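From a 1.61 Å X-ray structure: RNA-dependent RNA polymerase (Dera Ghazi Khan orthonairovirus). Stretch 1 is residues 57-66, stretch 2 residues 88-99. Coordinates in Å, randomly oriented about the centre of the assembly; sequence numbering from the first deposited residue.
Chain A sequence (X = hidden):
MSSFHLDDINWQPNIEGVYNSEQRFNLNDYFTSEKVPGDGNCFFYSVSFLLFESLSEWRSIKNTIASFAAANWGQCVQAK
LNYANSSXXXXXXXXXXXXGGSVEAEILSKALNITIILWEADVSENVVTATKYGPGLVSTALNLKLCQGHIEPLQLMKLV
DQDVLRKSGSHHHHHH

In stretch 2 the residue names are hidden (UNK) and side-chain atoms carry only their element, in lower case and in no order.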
# COMPACT_ATOMS: atom_id res chain seq x y z
N GLU A 57 -10.15 -12.37 -1.19
CA GLU A 57 -9.50 -12.09 -2.46
C GLU A 57 -8.00 -11.83 -2.33
O GLU A 57 -7.34 -11.48 -3.31
CB GLU A 57 -10.19 -10.91 -3.13
CG GLU A 57 -11.58 -11.25 -3.60
CD GLU A 57 -12.66 -11.07 -2.54
OE1 GLU A 57 -12.34 -10.66 -1.40
OE2 GLU A 57 -13.84 -11.35 -2.83
N TRP A 58 -7.43 -12.09 -1.15
CA TRP A 58 -6.06 -11.67 -0.90
C TRP A 58 -5.06 -12.42 -1.77
O TRP A 58 -4.08 -11.83 -2.24
CB TRP A 58 -5.74 -11.86 0.60
CG TRP A 58 -5.56 -13.27 1.04
CD1 TRP A 58 -6.53 -14.11 1.51
CD2 TRP A 58 -4.33 -13.99 1.14
NE1 TRP A 58 -5.99 -15.32 1.85
CE2 TRP A 58 -4.63 -15.26 1.65
CE3 TRP A 58 -2.99 -13.67 0.85
CZ2 TRP A 58 -3.66 -16.26 1.85
CZ3 TRP A 58 -2.02 -14.66 1.04
CH2 TRP A 58 -2.37 -15.94 1.56
N ARG A 59 -5.31 -13.71 -2.05
CA ARG A 59 -4.40 -14.43 -2.94
C ARG A 59 -4.53 -13.96 -4.39
O ARG A 59 -3.54 -13.92 -5.12
CB ARG A 59 -4.65 -15.94 -2.88
CG ARG A 59 -4.65 -16.57 -1.46
CD ARG A 59 -4.59 -18.13 -1.49
NE ARG A 59 -3.19 -18.52 -1.61
CZ ARG A 59 -2.45 -19.02 -0.62
NH1 ARG A 59 -2.98 -19.27 0.57
NH2 ARG A 59 -1.17 -19.31 -0.84
N SER A 60 -5.74 -13.63 -4.83
CA SER A 60 -5.85 -13.20 -6.22
C SER A 60 -5.21 -11.84 -6.44
O SER A 60 -4.76 -11.54 -7.56
CB SER A 60 -7.32 -13.19 -6.65
OG SER A 60 -8.00 -12.23 -5.90
N ILE A 61 -5.12 -11.02 -5.40
CA ILE A 61 -4.39 -9.76 -5.52
C ILE A 61 -2.91 -10.04 -5.78
O ILE A 61 -2.28 -9.38 -6.61
CB ILE A 61 -4.59 -8.92 -4.26
CG1 ILE A 61 -6.01 -8.37 -4.29
CG2 ILE A 61 -3.56 -7.84 -4.18
CD1 ILE A 61 -6.52 -8.20 -2.93
N LYS A 62 -2.35 -11.02 -5.07
CA LYS A 62 -0.99 -11.47 -5.36
C LYS A 62 -0.84 -11.89 -6.80
O LYS A 62 0.22 -11.68 -7.40
CB LYS A 62 -0.59 -12.65 -4.46
CG LYS A 62 -0.31 -12.20 -3.01
CD LYS A 62 0.19 -13.40 -2.22
CE LYS A 62 1.24 -12.95 -1.26
NZ LYS A 62 1.88 -14.09 -0.60
N ASN A 63 -1.84 -12.61 -7.35
CA ASN A 63 -1.71 -13.08 -8.73
C ASN A 63 -1.70 -11.91 -9.70
O ASN A 63 -0.98 -11.94 -10.71
CB ASN A 63 -2.84 -14.05 -9.06
CG ASN A 63 -2.69 -15.38 -8.32
OD1 ASN A 63 -1.58 -15.75 -7.97
ND2 ASN A 63 -3.79 -16.08 -8.10
N THR A 64 -2.48 -10.87 -9.39
CA THR A 64 -2.48 -9.66 -10.20
C THR A 64 -1.12 -8.98 -10.15
O THR A 64 -0.58 -8.60 -11.20
CB THR A 64 -3.59 -8.73 -9.70
OG1 THR A 64 -4.85 -9.34 -9.98
CG2 THR A 64 -3.50 -7.42 -10.43
N ILE A 65 -0.52 -8.91 -8.96
CA ILE A 65 0.82 -8.34 -8.83
C ILE A 65 1.81 -9.16 -9.64
O ILE A 65 2.71 -8.63 -10.32
CB ILE A 65 1.23 -8.30 -7.36
CG1 ILE A 65 0.37 -7.29 -6.62
CG2 ILE A 65 2.74 -7.97 -7.20
CD1 ILE A 65 0.58 -7.43 -5.10
N ALA A 66 1.68 -10.48 -9.58
CA ALA A 66 2.62 -11.33 -10.26
C ALA A 66 2.50 -11.12 -11.77
O ALA A 66 3.51 -11.12 -12.47
CB ALA A 66 2.38 -12.79 -9.87
N UNK A 88 12.47 -14.53 -9.89
CA UNK A 88 12.80 -14.58 -8.47
C UNK A 88 11.78 -13.82 -7.62
O UNK A 88 11.35 -14.31 -6.57
c UNK A 88 14.19 -14.00 -8.22
c UNK A 88 15.30 -14.81 -8.88
o UNK A 88 16.42 -14.27 -9.03
o UNK A 88 15.05 -15.99 -9.26
N UNK A 89 11.38 -12.61 -8.06
CA UNK A 89 10.42 -11.83 -7.30
C UNK A 89 9.12 -12.59 -7.16
O UNK A 89 8.56 -12.72 -6.04
c UNK A 89 6.88 -8.46 -6.03
c UNK A 89 8.04 -8.67 -5.35
c UNK A 89 9.00 -9.72 -7.28
c UNK A 89 7.81 -9.53 -7.95
c UNK A 89 10.17 -10.47 -7.95
c UNK A 89 9.09 -9.27 -5.96
c UNK A 89 6.75 -8.90 -7.33
o UNK A 89 5.82 -7.83 -5.42
N UNK A 90 8.60 -13.11 -8.28
CA UNK A 90 7.27 -13.72 -8.20
C UNK A 90 7.28 -14.95 -7.32
O UNK A 90 6.33 -15.17 -6.57
n UNK A 90 8.56 -14.09 -14.28
c UNK A 90 6.40 -12.80 -10.37
c UNK A 90 7.53 -14.21 -13.46
n UNK A 90 6.90 -15.38 -13.34
c UNK A 90 6.75 -14.05 -9.59
c UNK A 90 6.00 -13.21 -11.81
n UNK A 90 7.13 -13.17 -12.73
N UNK A 91 8.35 -15.73 -7.36
CA UNK A 91 8.41 -16.96 -6.56
C UNK A 91 8.42 -16.64 -5.07
O UNK A 91 7.80 -17.35 -4.26
c UNK A 91 9.64 -17.78 -6.94
N UNK A 92 9.11 -15.57 -4.68
CA UNK A 92 9.13 -15.17 -3.28
C UNK A 92 7.80 -14.57 -2.85
O UNK A 92 7.22 -14.96 -1.84
c UNK A 92 10.25 -14.15 -3.05
o UNK A 92 11.13 -13.02 -1.15
o UNK A 92 10.60 -15.15 -0.93
c UNK A 92 10.70 -14.10 -1.61
N UNK A 93 7.30 -13.59 -3.62
CA UNK A 93 6.09 -12.87 -3.23
C UNK A 93 4.89 -13.81 -3.14
O UNK A 93 4.01 -13.60 -2.30
c UNK A 93 3.51 -11.40 -6.48
c UNK A 93 4.65 -10.86 -4.00
s UNK A 93 3.15 -11.58 -4.73
c UNK A 93 5.84 -11.72 -4.23
N UNK A 94 4.85 -14.83 -3.98
CA UNK A 94 3.66 -15.68 -4.00
C UNK A 94 3.59 -16.63 -2.82
O UNK A 94 2.59 -17.34 -2.65
c UNK A 94 3.47 -16.33 -7.78
c UNK A 94 1.72 -15.28 -6.32
c UNK A 94 3.20 -15.63 -6.47
c UNK A 94 3.64 -16.50 -5.29
N UNK A 95 4.65 -16.70 -2.02
CA UNK A 95 4.65 -17.64 -0.92
C UNK A 95 3.80 -17.10 0.21
O UNK A 95 3.76 -15.90 0.44
n UNK A 95 9.57 -18.57 1.74
n UNK A 95 7.82 -19.61 0.64
c UNK A 95 8.50 -19.36 1.76
c UNK A 95 6.96 -18.57 -1.42
c UNK A 95 8.17 -19.07 -0.69
c UNK A 95 6.07 -17.87 -0.44
n UNK A 95 8.11 -19.90 2.90
N UNK A 96 3.17 -18.00 0.98
CA UNK A 96 2.43 -17.55 2.15
C UNK A 96 3.37 -16.83 3.12
O UNK A 96 4.56 -17.18 3.23
c UNK A 96 0.55 -19.29 2.19
o UNK A 96 -0.10 -18.66 1.36
n UNK A 96 0.23 -20.52 2.54
c UNK A 96 1.77 -18.70 2.90
N UNK A 97 2.81 -15.81 3.79
CA UNK A 97 3.47 -15.02 4.81
C UNK A 97 4.62 -14.20 4.25
O UNK A 97 5.49 -13.77 5.01
c UNK A 97 2.86 -16.89 6.31
c UNK A 97 0.58 -17.32 6.98
c UNK A 97 3.95 -15.91 5.99
c UNK A 97 1.60 -16.43 6.71
c UNK A 97 0.80 -18.66 6.86
c UNK A 97 3.06 -18.25 6.18
c UNK A 97 2.03 -19.15 6.47
o UNK A 97 -0.23 -19.55 7.14
N UNK A 98 4.62 -13.95 2.94
CA UNK A 98 5.52 -12.95 2.40
C UNK A 98 5.01 -11.58 2.83
O UNK A 98 3.82 -11.26 2.66
c UNK A 98 6.18 -9.69 -0.81
c UNK A 98 8.25 -10.94 -0.72
o UNK A 98 8.15 -8.74 -1.71
c UNK A 98 7.59 -11.98 -0.08
c UNK A 98 6.24 -11.92 0.20
c UNK A 98 5.54 -10.77 -0.16
c UNK A 98 5.56 -13.06 0.88
c UNK A 98 7.54 -9.81 -1.09
N UNK A 99 5.88 -10.77 3.44
CA UNK A 99 5.39 -9.50 3.98
C UNK A 99 5.36 -8.44 2.90
O UNK A 99 6.40 -8.04 2.40
c UNK A 99 6.25 -9.04 5.17
c UNK A 99 5.19 -9.57 7.51
c UNK A 99 6.00 -9.89 6.36
c UNK A 99 4.44 -8.44 7.90
c UNK A 99 5.23 -10.70 8.38
n UNK A 99 6.02 -11.65 7.78
c UNK A 99 3.81 -9.67 9.97
c UNK A 99 3.74 -8.51 9.11
c UNK A 99 4.52 -10.76 9.60
c UNK A 99 6.47 -11.19 6.57
O HOH W 1 -0.86 -17.16 -2.95
O HOH W 2 1.86 -12.89 1.96
O HOH W 3 0.60 -16.64 -0.66

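Position 88 carries two carbons, the second bonded to two oxygens, and reaches nothing on stretch 1; the short carboxylate is Asp88. Position 89 has one carbon, then a six-carbon ring bearing one oxygen, a phenol whose ring edge meets Ile65: Tyr89. Ile65 CG2 is 3.6 Å from Tyr89 OH and 4.1 Å from Tyr89 CE2.

Position 90 shows three carbons, a nitrogen, and a carbon carrying two more nitrogens, a guanidinium chain whose aliphatic part lies against Ala66: Arg90. Arg90 CD is 3.3 Å from Ala66 O. Position 91 has a single carbon and no contact: Ala91. Position 92 repeats the pattern of two carbons and two oxygens, again out of reach, and is Asp92.

Position 93 is an unbranched run of two carbons, a sulfur and a carbon, its terminal methyl packed on Ile65 and Ala66, which identifies Met93. Its chi1 is t, and Met93 CE is 3.6 Å from Ile65 CG2 and 3.8 Å from Ala66 CB. At position 94, four carbons fork at the second, which bears two methyls, and the chain touches Lys62 and Asn63: Leu94. Leu94 CD2 lies 4.0 Å from Lys62 CB and 3.7 Å from Asn63 OD1.

Position 95 again has three carbons, a nitrogen and a carbon carrying two nitrogens; CA-to-CB points away, and its contact, with Lys62, is through backbone: Arg95. Arg95 O lies 2.8 Å from Lys62 NZ. Position 96 has two carbons, the second with one oxygen and one nitrogen, an amide touching Trp58 and Arg59: Asn96. Asn96 OD1 accepts a short but weak hydrogen bond from Arg59 NH2 (2.5 Å, 121° at the hydrogen) and sits at the edge of the Trp58 ring, 3.5 Å from Trp58 CH2.

Position 97 has one carbon and a six-carbon ring bearing one oxygen, with no atom within 4.5 Å of stretch 1: Tyr97. With phi/psi of 66/21°, it occupies the third place of the type II turn from Arg95. Position 98 has the same atoms, its CB 4.1 Å from Lys62 NZ: Tyr98, which closes the turn. Position 99 has one carbon and fused five- and six-membered rings with one nitrogen, directed away: Trp99.

The helices run nearly antiparallel (174°, closest approach of axes 10.3 Å). Ile65 and Ala66 make apolar contacts with Tyr89, Met93 and Leu94, while Lys62 NZ donates to Met93 O at 2.8 Å. Two waters accept from the same amine: water 2 donates onward to Tyr98 O, and water 3 to Leu94 O and Asn96 OD1. Buried Lys62 thus joins the apolar packing to the polar turn.

Stretch 2, residues 88-99: DYRADMLRNYYW
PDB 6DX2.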